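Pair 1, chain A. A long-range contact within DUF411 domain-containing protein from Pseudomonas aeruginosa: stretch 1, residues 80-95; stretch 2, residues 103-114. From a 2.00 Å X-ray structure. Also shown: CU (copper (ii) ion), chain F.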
# COMPACT_ATOMS: atom_id res chain seq x y z
N ALA A 80 16.50 3.27 2.92
CA ALA A 80 17.22 2.74 1.77
C ALA A 80 17.27 1.22 1.76
O ALA A 80 17.47 0.62 0.70
CB ALA A 80 18.64 3.30 1.72
N ASP A 81 17.09 0.57 2.92
CA ASP A 81 17.09 -0.88 2.96
C ASP A 81 15.77 -1.53 2.53
O ASP A 81 15.72 -2.75 2.36
CB ASP A 81 17.45 -1.37 4.37
CG ASP A 81 16.52 -0.79 5.42
OD1 ASP A 81 16.28 0.44 5.39
OD2 ASP A 81 16.03 -1.55 6.28
N LEU A 82 14.70 -0.75 2.33
CA LEU A 82 13.37 -1.31 2.05
C LEU A 82 12.98 -1.07 0.60
O LEU A 82 13.13 0.03 0.06
CB LEU A 82 12.29 -0.71 2.96
CG LEU A 82 12.44 -0.93 4.47
CD1 LEU A 82 11.29 -0.29 5.21
CD2 LEU A 82 12.55 -2.41 4.81
N VAL A 83 12.43 -2.12 -0.02
CA VAL A 83 11.93 -2.07 -1.39
C VAL A 83 10.40 -2.00 -1.46
O VAL A 83 9.85 -1.90 -2.56
CB VAL A 83 12.45 -3.30 -2.16
CG1 VAL A 83 11.68 -4.53 -1.74
CG2 VAL A 83 12.40 -3.08 -3.68
N GLY A 84 9.71 -2.06 -0.33
CA GLY A 84 8.26 -2.03 -0.33
C GLY A 84 7.72 -2.14 1.08
O GLY A 84 8.45 -2.48 2.02
N ALA A 85 6.44 -1.79 1.22
CA ALA A 85 5.72 -1.99 2.47
C ALA A 85 4.32 -2.48 2.12
O ALA A 85 3.76 -2.10 1.09
CB ALA A 85 5.64 -0.72 3.30
N ALA A 86 3.78 -3.35 2.97
CA ALA A 86 2.49 -4.00 2.74
C ALA A 86 1.64 -3.93 4.00
O ALA A 86 2.16 -4.11 5.12
CB ALA A 86 2.65 -5.50 2.34
N VAL A 87 0.35 -3.68 3.81
CA VAL A 87 -0.69 -4.06 4.77
C VAL A 87 -1.49 -5.19 4.12
O VAL A 87 -2.34 -4.94 3.27
CB VAL A 87 -1.61 -2.89 5.14
CG1 VAL A 87 -2.73 -3.40 6.05
CG2 VAL A 87 -0.81 -1.74 5.79
N PRO A 88 -1.21 -6.45 4.46
CA PRO A 88 -1.88 -7.56 3.77
C PRO A 88 -3.39 -7.55 4.01
O PRO A 88 -3.87 -7.06 5.03
CB PRO A 88 -1.23 -8.80 4.38
CG PRO A 88 0.08 -8.32 4.90
CD PRO A 88 -0.16 -6.92 5.38
N GLY A 89 -4.13 -8.08 3.05
CA GLY A 89 -5.56 -8.15 3.27
C GLY A 89 -6.22 -6.78 3.23
O GLY A 89 -5.77 -5.85 2.55
N MSE A 90 -7.31 -6.66 3.99
CA MSE A 90 -8.01 -5.38 4.07
C MSE A 90 -8.55 -5.19 5.46
O MSE A 90 -9.75 -5.38 5.69
CB MSE A 90 -9.15 -5.30 3.04
CG MSE A 90 -8.78 -5.49 1.58
SE MSE A 90 -10.33 -5.37 0.36
CE MSE A 90 -11.41 -6.85 1.07
N PRO A 91 -7.68 -4.82 6.40
CA PRO A 91 -8.12 -4.66 7.80
C PRO A 91 -9.04 -3.46 7.94
O PRO A 91 -8.75 -2.37 7.43
CB PRO A 91 -6.82 -4.46 8.57
CG PRO A 91 -5.83 -4.01 7.54
CD PRO A 91 -6.23 -4.65 6.25
N VAL A 92 -10.17 -3.67 8.61
CA VAL A 92 -11.11 -2.56 8.83
C VAL A 92 -10.44 -1.53 9.73
O VAL A 92 -9.73 -1.87 10.69
CB VAL A 92 -12.43 -3.08 9.44
CG1 VAL A 92 -13.36 -1.92 9.80
CG2 VAL A 92 -13.13 -4.01 8.47
N GLY A 93 -10.64 -0.25 9.43
CA GLY A 93 -10.02 0.82 10.17
C GLY A 93 -8.75 1.37 9.54
O GLY A 93 -8.31 2.46 9.93
N SER A 94 -8.16 0.66 8.59
CA SER A 94 -7.03 1.21 7.86
C SER A 94 -7.55 2.27 6.88
O SER A 94 -8.74 2.30 6.55
CB SER A 94 -6.27 0.10 7.13
OG SER A 94 -7.05 -0.52 6.13
N PRO A 95 -6.68 3.17 6.42
CA PRO A 95 -7.17 4.29 5.59
C PRO A 95 -7.78 3.80 4.28
O PRO A 95 -7.18 3.01 3.54
CB PRO A 95 -5.91 5.14 5.33
CG PRO A 95 -4.88 4.68 6.32
CD PRO A 95 -5.24 3.28 6.73
N GLN A 103 -11.77 -1.43 14.41
CA GLN A 103 -10.52 -1.55 13.69
C GLN A 103 -9.97 -2.96 13.89
O GLN A 103 -9.86 -3.42 15.03
CB GLN A 103 -9.50 -0.50 14.16
CG GLN A 103 -8.10 -0.66 13.55
CD GLN A 103 -7.26 0.61 13.60
OE1 GLN A 103 -7.43 1.51 12.78
NE2 GLN A 103 -6.33 0.68 14.54
N ASP A 104 -9.66 -3.65 12.80
CA ASP A 104 -8.80 -4.82 12.90
C ASP A 104 -7.38 -4.35 13.20
O ASP A 104 -6.84 -3.49 12.49
CB ASP A 104 -8.80 -5.62 11.60
CG ASP A 104 -10.15 -6.27 11.31
OD1 ASP A 104 -10.65 -7.00 12.19
OD2 ASP A 104 -10.68 -6.06 10.19
N ALA A 105 -6.78 -4.88 14.25
CA ALA A 105 -5.35 -4.65 14.46
C ALA A 105 -4.58 -4.98 13.19
O ALA A 105 -4.90 -5.93 12.48
CB ALA A 105 -4.85 -5.51 15.63
N TYR A 106 -3.54 -4.19 12.89
CA TYR A 106 -2.73 -4.48 11.71
C TYR A 106 -1.36 -3.82 11.84
O TYR A 106 -1.16 -2.92 12.66
CB TYR A 106 -3.42 -4.03 10.40
CG TYR A 106 -3.51 -2.52 10.18
CD1 TYR A 106 -4.55 -1.77 10.73
CD2 TYR A 106 -2.56 -1.85 9.38
CE1 TYR A 106 -4.63 -0.40 10.52
CE2 TYR A 106 -2.64 -0.46 9.16
CZ TYR A 106 -3.67 0.25 9.73
OH TYR A 106 -3.77 1.60 9.52
N GLN A 107 -0.43 -4.29 11.02
CA GLN A 107 0.91 -3.73 10.92
C GLN A 107 1.18 -3.34 9.48
O GLN A 107 0.65 -3.94 8.53
CB GLN A 107 1.98 -4.74 11.39
CG GLN A 107 1.69 -5.42 12.74
CD GLN A 107 2.62 -6.60 13.02
OE1 GLN A 107 2.77 -7.49 12.18
NE2 GLN A 107 3.24 -6.60 14.18
N VAL A 108 2.00 -2.32 9.31
CA VAL A 108 2.62 -2.03 8.02
C VAL A 108 3.98 -2.73 8.01
O VAL A 108 4.84 -2.45 8.85
CB VAL A 108 2.77 -0.52 7.80
CG1 VAL A 108 3.53 -0.27 6.50
CG2 VAL A 108 1.39 0.16 7.80
N VAL A 109 4.17 -3.65 7.09
CA VAL A 109 5.33 -4.53 7.08
C VAL A 109 6.28 -4.07 5.96
O VAL A 109 5.96 -4.17 4.77
CB VAL A 109 4.91 -5.99 6.91
CG1 VAL A 109 6.14 -6.91 6.97
CG2 VAL A 109 3.87 -6.37 7.97
N GLY A 110 7.46 -3.58 6.34
CA GLY A 110 8.46 -3.25 5.35
C GLY A 110 9.23 -4.49 4.93
O GLY A 110 9.40 -5.44 5.69
N LEU A 111 9.67 -4.49 3.67
CA LEU A 111 10.41 -5.66 3.15
C LEU A 111 11.74 -5.26 2.52
O LEU A 111 11.75 -4.31 1.77
CB LEU A 111 9.55 -6.30 2.07
CG LEU A 111 8.31 -6.97 2.62
CD1 LEU A 111 7.42 -7.43 1.48
CD2 LEU A 111 8.71 -8.12 3.51
N THR A 112 12.81 -5.95 2.87
CA THR A 112 14.08 -5.76 2.19
C THR A 112 14.16 -6.69 0.98
O THR A 112 13.36 -7.62 0.82
CB THR A 112 15.25 -6.03 3.13
OG1 THR A 112 15.35 -7.44 3.35
CG2 THR A 112 15.02 -5.33 4.48
N ARG A 113 15.16 -6.44 0.13
CA ARG A 113 15.45 -7.39 -0.94
C ARG A 113 15.82 -8.77 -0.40
O ARG A 113 15.42 -9.79 -0.97
CB ARG A 113 16.57 -6.85 -1.83
CG ARG A 113 16.02 -5.98 -2.97
CD ARG A 113 17.12 -5.37 -3.81
NE ARG A 113 16.77 -4.01 -4.20
CZ ARG A 113 15.94 -3.70 -5.19
NH1 ARG A 113 15.36 -4.67 -5.90
NH2 ARG A 113 15.67 -2.42 -5.47
N SER A 114 16.57 -8.83 0.70
CA SER A 114 16.96 -10.13 1.24
C SER A 114 15.75 -10.92 1.73
O SER A 114 15.89 -12.05 2.21
CB SER A 114 17.98 -9.97 2.37
OG SER A 114 17.68 -8.87 3.21
CU CU F . -11.55 -3.39 1.01
O HOH W 1 -5.53 3.13 11.11

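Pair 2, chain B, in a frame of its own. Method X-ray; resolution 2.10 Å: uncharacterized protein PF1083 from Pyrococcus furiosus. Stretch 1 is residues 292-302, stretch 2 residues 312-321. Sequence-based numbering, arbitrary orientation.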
# COMPACT_ATOMS: atom_id res chain seq x y z
N LEU B 292 21.31 -4.41 3.97
CA LEU B 292 21.47 -3.33 2.99
C LEU B 292 20.53 -2.16 3.31
O LEU B 292 19.61 -2.31 4.12
CB LEU B 292 21.19 -3.84 1.58
CG LEU B 292 21.86 -5.14 1.10
CD1 LEU B 292 21.55 -5.33 -0.38
CD2 LEU B 292 23.38 -5.09 1.32
N MSE B 293 20.76 -1.00 2.69
CA MSE B 293 19.88 0.14 2.91
C MSE B 293 18.57 -0.26 2.20
O MSE B 293 17.48 -0.02 2.72
CB MSE B 293 20.46 1.44 2.33
CG MSE B 293 19.81 2.73 2.90
SE MSE B 293 20.64 4.32 2.50
CE MSE B 293 21.92 4.33 3.75
N ILE B 294 18.70 -0.87 1.02
CA ILE B 294 17.53 -1.36 0.29
C ILE B 294 16.90 -2.37 1.24
O ILE B 294 17.61 -3.04 1.99
CB ILE B 294 17.93 -2.12 -1.02
CG1 ILE B 294 18.54 -1.16 -2.05
CG2 ILE B 294 16.71 -2.83 -1.60
CD1 ILE B 294 17.66 -0.02 -2.43
N ASN B 295 15.58 -2.49 1.23
CA ASN B 295 14.88 -3.41 2.13
C ASN B 295 14.48 -4.71 1.45
O ASN B 295 14.31 -5.74 2.11
CB ASN B 295 13.64 -2.72 2.70
CG ASN B 295 13.97 -1.46 3.45
OD1 ASN B 295 13.37 -0.42 3.24
ND2 ASN B 295 14.94 -1.55 4.35
N GLY B 296 14.31 -4.64 0.14
CA GLY B 296 13.93 -5.82 -0.62
C GLY B 296 13.62 -5.46 -2.05
O GLY B 296 13.58 -4.28 -2.41
N PHE B 297 13.40 -6.46 -2.89
CA PHE B 297 13.08 -6.21 -4.28
C PHE B 297 12.25 -7.33 -4.88
O PHE B 297 12.19 -8.43 -4.32
CB PHE B 297 14.37 -6.00 -5.10
CG PHE B 297 15.29 -7.19 -5.13
CD1 PHE B 297 15.07 -8.23 -6.03
CD2 PHE B 297 16.38 -7.27 -4.27
CE1 PHE B 297 15.93 -9.33 -6.08
CE2 PHE B 297 17.24 -8.37 -4.31
CZ PHE B 297 17.01 -9.40 -5.21
N ASN B 298 11.58 -7.04 -5.99
CA ASN B 298 10.76 -8.02 -6.67
C ASN B 298 11.04 -7.95 -8.17
O ASN B 298 11.88 -7.15 -8.61
CB ASN B 298 9.26 -7.76 -6.39
CG ASN B 298 8.67 -6.63 -7.24
OD1 ASN B 298 9.37 -5.71 -7.65
ND2 ASN B 298 7.37 -6.70 -7.48
N GLU B 299 10.36 -8.79 -8.94
CA GLU B 299 10.53 -8.84 -10.39
C GLU B 299 9.14 -8.98 -11.02
O GLU B 299 8.74 -10.06 -11.44
CB GLU B 299 11.41 -10.05 -10.73
CG GLU B 299 11.68 -10.26 -12.21
CD GLU B 299 12.75 -11.32 -12.44
OE1 GLU B 299 13.92 -10.96 -12.65
OE2 GLU B 299 12.41 -12.52 -12.38
N PRO B 300 8.40 -7.86 -11.10
CA PRO B 300 7.05 -7.81 -11.67
C PRO B 300 6.84 -8.45 -13.04
O PRO B 300 5.77 -9.00 -13.30
CB PRO B 300 6.72 -6.31 -11.65
CG PRO B 300 8.06 -5.67 -11.79
CD PRO B 300 8.93 -6.50 -10.89
N SER B 301 7.85 -8.40 -13.90
CA SER B 301 7.74 -8.99 -15.23
C SER B 301 7.79 -10.51 -15.19
O SER B 301 7.63 -11.18 -16.21
CB SER B 301 8.86 -8.47 -16.13
OG SER B 301 10.12 -8.87 -15.63
N ALA B 302 8.03 -11.06 -14.00
CA ALA B 302 8.09 -12.51 -13.84
C ALA B 302 6.72 -13.12 -14.08
O ALA B 302 6.59 -14.34 -14.21
CB ALA B 302 8.59 -12.86 -12.44
N TYR B 312 14.59 -7.81 -21.90
CA TYR B 312 14.89 -7.28 -20.58
C TYR B 312 13.95 -7.78 -19.50
O TYR B 312 12.83 -8.20 -19.78
CB TYR B 312 14.84 -5.76 -20.60
CG TYR B 312 16.10 -5.10 -21.11
CD1 TYR B 312 17.28 -5.14 -20.37
CD2 TYR B 312 16.10 -4.42 -22.33
CE1 TYR B 312 18.43 -4.52 -20.83
CE2 TYR B 312 17.25 -3.79 -22.80
CZ TYR B 312 18.41 -3.85 -22.04
OH TYR B 312 19.55 -3.22 -22.50
N THR B 313 14.42 -7.73 -18.26
CA THR B 313 13.63 -8.12 -17.11
C THR B 313 13.53 -6.85 -16.27
O THR B 313 14.47 -6.06 -16.21
CB THR B 313 14.33 -9.21 -16.29
OG1 THR B 313 14.60 -10.34 -17.13
CG2 THR B 313 13.45 -9.64 -15.14
N LEU B 314 12.38 -6.64 -15.63
CA LEU B 314 12.17 -5.46 -14.81
C LEU B 314 12.32 -5.79 -13.33
O LEU B 314 11.62 -6.65 -12.80
CB LEU B 314 10.79 -4.87 -15.10
CG LEU B 314 10.30 -3.69 -14.24
CD1 LEU B 314 11.37 -2.61 -14.17
CD2 LEU B 314 9.01 -3.13 -14.84
N ILE B 315 13.25 -5.12 -12.67
CA ILE B 315 13.49 -5.32 -11.25
C ILE B 315 13.11 -4.03 -10.52
O ILE B 315 13.48 -2.94 -10.94
CB ILE B 315 14.98 -5.63 -10.96
CG1 ILE B 315 15.33 -7.02 -11.46
CG2 ILE B 315 15.26 -5.50 -9.45
CD1 ILE B 315 14.65 -8.15 -10.72
N MSE B 316 12.36 -4.17 -9.43
CA MSE B 316 11.95 -3.01 -8.64
C MSE B 316 12.38 -3.23 -7.20
O MSE B 316 12.01 -4.23 -6.58
CB MSE B 316 10.43 -2.81 -8.68
CG MSE B 316 9.86 -2.24 -10.00
SE MSE B 316 8.07 -1.92 -9.85
CE MSE B 316 7.69 -1.25 -11.44
N ALA B 317 13.17 -2.30 -6.67
CA ALA B 317 13.65 -2.40 -5.30
C ALA B 317 13.08 -1.26 -4.48
O ALA B 317 12.91 -0.14 -4.97
CB ALA B 317 15.18 -2.35 -5.26
N HIS B 318 12.79 -1.55 -3.22
CA HIS B 318 12.22 -0.58 -2.29
C HIS B 318 13.23 -0.25 -1.20
O HIS B 318 13.88 -1.14 -0.67
CB HIS B 318 10.95 -1.16 -1.67
CG HIS B 318 10.36 -0.32 -0.58
ND1 HIS B 318 10.91 -0.25 0.69
CD2 HIS B 318 9.27 0.48 -0.55
CE1 HIS B 318 10.18 0.55 1.44
NE2 HIS B 318 9.18 1.01 0.71
N MSE B 319 13.34 1.03 -0.88
CA MSE B 319 14.25 1.48 0.16
C MSE B 319 13.52 2.48 1.05
O MSE B 319 13.02 3.49 0.57
CB MSE B 319 15.49 2.17 -0.45
CG MSE B 319 16.50 2.72 0.59
SE MSE B 319 17.75 3.94 -0.02
CE MSE B 319 16.89 5.42 0.24
N ALA B 320 13.44 2.17 2.34
CA ALA B 320 12.82 3.09 3.28
C ALA B 320 13.87 4.20 3.46
O ALA B 320 15.02 3.91 3.81
CB ALA B 320 12.55 2.39 4.61
N LEU B 321 13.50 5.45 3.20
CA LEU B 321 14.48 6.53 3.32
C LEU B 321 14.86 6.87 4.76
O LEU B 321 16.04 7.09 5.05
CB LEU B 321 13.96 7.78 2.62
CG LEU B 321 14.91 8.99 2.63
CD1 LEU B 321 16.20 8.66 1.89
CD2 LEU B 321 14.22 10.17 1.98
O HOH W 2 16.08 1.51 4.29

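Both pairs bring a short strand against a longer antiparallel one. The strand directions differ by 155° in pair 1 and 156° in pair 2, and 14 central residues superpose with an RMSD of 1.0 Å.

The backbone ladder is largely the same. In pair 1, Val83(A) N donates to Leu111(A) O at 2.9 Å, and Leu111(A) N to Gly84(A) O at 2.9 Å. In pair 2 the matched bonds run from Asn295(B) N to His318(B) O at 2.9 Å and from His318(B) N to Gly296(B) O at 3.0 Å. Further along, Ala86(A) and Val109(A) bond to each other in both directions, with N to O distances of 2.9 Å each way. Asn298(B) and Met316(B) do the same: Asn298(B) N to Met316(B) O is 2.9 Å, and Met316(B) N to Asn298(B) O is 3.1 Å.

Leu82(A) matches Ile294(B), with side-chain centres 0.6 Å apart. Each brings the end of its side chain nearer the other stretch. Leu82(A) CD2 lies 3.8 Å from Thr112(A) CG2; Ile294(B) CD1 lies 3.7 Å from Met319(B) CB. At the neighbouring match, Gly110(A) faces Ala85(A) and Ala317(B) faces Phe297(B). A CB on Gly110(A) would clash with Leu82(A) CD1. In pair 2 the methyl is accommodated, with Ala317(B) CB 4.0 Å from Ile294(B) CG2 and 3.7 Å from Phe297(B) CB.

Val83(A) and Asn295(B) both point toward the other stretch but use different chemistry. Val83(A) CG2 covers one face of the Arg113(A) guanidinium, 3.8 Å from NH2. Asn295(B) OD1 instead accepts a hydrogen bond from Ala320(B) N at 2.7 Å. Ala320(B) is the match of Arg113(A).

Gly84(A) and Gly296(B) are glycine in both. On the face that carries Leu111(A) in pair 1 and His318(B) in pair 2, Ala86(A) pairs with Val109(A), a small apolar set. Asn298(B) and Met316(B) replace them with longer side chains, and Asn298(B) OD1 comes within 3.3 Å of Met316(B) CB.

Val87(A) matches Glu299(B). Val87(A) packs on Val108(A), CG2 to CG2 at 3.5 Å, and its CG1 is 3.7 Å from Tyr106(A) CD2. Glu299(B) OE1 approaches Ile315(B) CD1 at 3.5 Å, and its carboxylate is hydrogen-bonded elsewhere in the structure. Pro88(A) barely touches stretch 2. Its match Pro300(B) points inward, with CG 3.9 Å from Leu314(B) CG and 4.2 Å from Met316(B) SE.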